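Putative iron-uptake ABC transport system,periplasmic iron-binding protein (Campylobacter jejuni, PDB 3E13) binds ferric iron in the periplasm, probably as the solute-binding component that delivers it to an ABC-type iron uptake transporter. Local coordinates at residues N63-K68 with K300-I305. Numbering follows the deposited sequence.
Sequences NLTEAK and KIAENI
T65 meets A302 in a small, mostly buried, water-bridged contact between helix 61-69 and the junction where helix 298-302 gives way to helix 305-315, with 146 Å² buried in all. The methyl of A302 comes up against both branches of the threonine at once: its CB lies 3.3 Å from T65 OG1 and 3.6 Å from T65 CG2. A chi1 of 61° tucks OG1 between the N and C sides of its own backbone, where the hydroxyl donates a hydrogen bond back to the carbonyl O of S62, three residues earlier. No direct hydrogen bond joins the segments; one water instead donates to T65 OG1 at 2.6 Å and to A302 O at 2.7 Å. In this two-domain, periplasmic-binding-protein fold, residues 300-305 belong to the C-terminal helices and pack beside helix 142-155, whose Y143 binds the ferric ion; the side chains of Y143 and I305 are about 10 Å apart. A type I turn from A302 to I305 brings I305 back toward helix 61-69, where its CG2 touches E66 CG at 4.3 Å. One oxygen of the E66 carboxylate, OE2, accepts a bond from N63 ND2 (3.0 Å, 154°), lying in the amide plane and approached almost end-on to its C-O bond.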
loop_
_atom_site.group_PDB
_atom_site.type_symbol
_atom_site.label_atom_id
_atom_site.label_comp_id
_atom_site.label_asym_id
_atom_site.label_seq_id
_atom_site.Cartn_x
_atom_site.Cartn_y
_atom_site.Cartn_z
ATOM N N ASN A 63 7.647 2.933 4.453
ATOM C CA ASN A 63 7.381 3.495 5.766
ATOM C C ASN A 63 7.917 2.610 6.904
ATOM O O ASN A 63 8.393 3.094 7.894
ATOM C CB ASN A 63 5.906 3.725 6.000
ATOM C CG ASN A 63 5.305 4.783 5.097
ATOM O OD1 ASN A 63 4.110 4.757 4.778
ATOM N ND2 ASN A 63 6.135 5.822 4.737
ATOM N N LEU A 64 7.774 1.293 6.774
ATOM C CA LEU A 64 8.346 0.382 7.740
ATOM C C LEU A 64 9.850 0.469 7.739
ATOM O O LEU A 64 10.450 0.478 8.795
ATOM C CB LEU A 64 7.926 -1.078 7.428
ATOM C CG LEU A 64 6.440 -1.280 7.676
ATOM C CD1 LEU A 64 5.993 -2.511 6.880
ATOM C CD2 LEU A 64 6.087 -1.449 9.169
ATOM N N THR A 65 10.474 0.459 6.558
ATOM C CA THR A 65 11.938 0.535 6.513
ATOM C C THR A 65 12.449 1.891 7.017
ATOM O O THR A 65 13.532 1.970 7.629
ATOM C CB THR A 65 12.486 0.212 5.137
ATOM O OG1 THR A 65 11.993 1.155 4.205
ATOM C CG2 THR A 65 11.947 -1.046 4.637
ATOM N N GLU A 66 11.729 2.945 6.732
ATOM C CA GLU A 66 12.107 4.289 7.258
ATOM C C GLU A 66 12.124 4.230 8.777
ATOM O O GLU A 66 13.074 4.703 9.418
ATOM C CB GLU A 66 11.122 5.388 6.842
ATOM C CG GLU A 66 11.221 5.830 5.403
ATOM C CD GLU A 66 10.166 6.823 4.987
ATOM O OE1 GLU A 66 10.578 7.868 4.393
ATOM O OE2 GLU A 66 8.934 6.619 5.228
ATOM N N ALA A 67 11.066 3.672 9.359
ATOM C CA ALA A 67 10.983 3.549 10.797
ATOM C C ALA A 67 12.107 2.688 11.369
ATOM O O ALA A 67 12.748 3.027 12.362
ATOM C CB ALA A 67 9.582 3.075 11.203
ATOM N N LYS A 68 12.397 1.575 10.713
ATOM C CA LYS A 68 13.485 0.740 11.090
ATOM C C LYS A 68 14.803 1.510 11.097
ATOM O O LYS A 68 15.562 1.455 12.073
ATOM C CB LYS A 68 13.611 -0.447 10.118
ATOM C CG LYS A 68 14.768 -1.359 10.469
ATOM C CD LYS A 68 14.946 -2.437 9.384
ATOM C CE LYS A 68 16.088 -3.338 9.746
ATOM N NZ LYS A 68 16.490 -4.268 8.658
ATOM N N LYS A 300 14.341 -4.384 -1.128
ATOM C CA LYS A 300 15.223 -3.758 -2.122
ATOM C C LYS A 300 14.596 -2.486 -2.726
ATOM O O LYS A 300 15.288 -1.479 -2.915
ATOM C CB LYS A 300 15.555 -4.739 -3.233
ATOM C CG LYS A 300 16.527 -4.132 -4.256
ATOM C CD LYS A 300 16.976 -5.087 -5.347
ATOM C CE LYS A 300 17.964 -4.413 -6.322
ATOM N NZ LYS A 300 17.397 -3.311 -7.263
ATOM N N ILE A 301 13.302 -2.514 -3.005
ATOM C CA ILE A 301 12.585 -1.296 -3.427
ATOM C C ILE A 301 12.834 -0.182 -2.418
ATOM O O ILE A 301 13.235 0.921 -2.772
ATOM C CB ILE A 301 11.076 -1.536 -3.539
ATOM C CG1 ILE A 301 10.788 -2.555 -4.648
ATOM C CG2 ILE A 301 10.356 -0.225 -3.839
ATOM C CD1 ILE A 301 9.315 -3.018 -4.649
ATOM N N ALA A 302 12.597 -0.511 -1.152
ATOM C CA ALA A 302 12.634 0.473 -0.070
ATOM C C ALA A 302 14.024 1.074 0.176
ATOM O O ALA A 302 14.148 2.148 0.796
ATOM C CB ALA A 302 12.098 -0.107 1.174
ATOM N N GLU A 303 15.073 0.397 -0.277
ATOM C CA GLU A 303 16.425 0.957 -0.253
ATOM C C GLU A 303 16.568 2.238 -1.074
ATOM O O GLU A 303 17.581 2.960 -0.940
ATOM C CB GLU A 303 17.436 -0.058 -0.744
ATOM C CG GLU A 303 17.579 -1.171 0.268
ATOM C CD GLU A 303 18.491 -2.311 -0.149
ATOM O OE1 GLU A 303 18.519 -3.309 0.602
ATOM O OE2 GLU A 303 19.147 -2.243 -1.190
ATOM N N ASN A 304 15.597 2.509 -1.938
ATOM C CA ASN A 304 15.653 3.653 -2.816
ATOM C C ASN A 304 14.698 4.786 -2.459
ATOM O O ASN A 304 14.475 5.707 -3.258
ATOM C CB ASN A 304 15.389 3.177 -4.228
ATOM C CG ASN A 304 16.463 2.203 -4.702
ATOM O OD1 ASN A 304 17.535 2.622 -5.109
ATOM N ND2 ASN A 304 16.196 0.893 -4.618
ATOM N N ILE A 305 14.166 4.744 -1.250
ATOM C CA ILE A 305 13.135 5.682 -0.881
ATOM C C ILE A 305 13.656 7.117 -0.762
ATOM O O ILE A 305 12.957 8.040 -1.173
ATOM C CB ILE A 305 12.349 5.253 0.405
ATOM C CG1 ILE A 305 11.033 5.994 0.511
ATOM C CG2 ILE A 305 13.214 5.356 1.664
ATOM C CD1 ILE A 305 10.005 5.616 -0.591
HETATM O O HOH W 1 14.145 2.524 3.498
#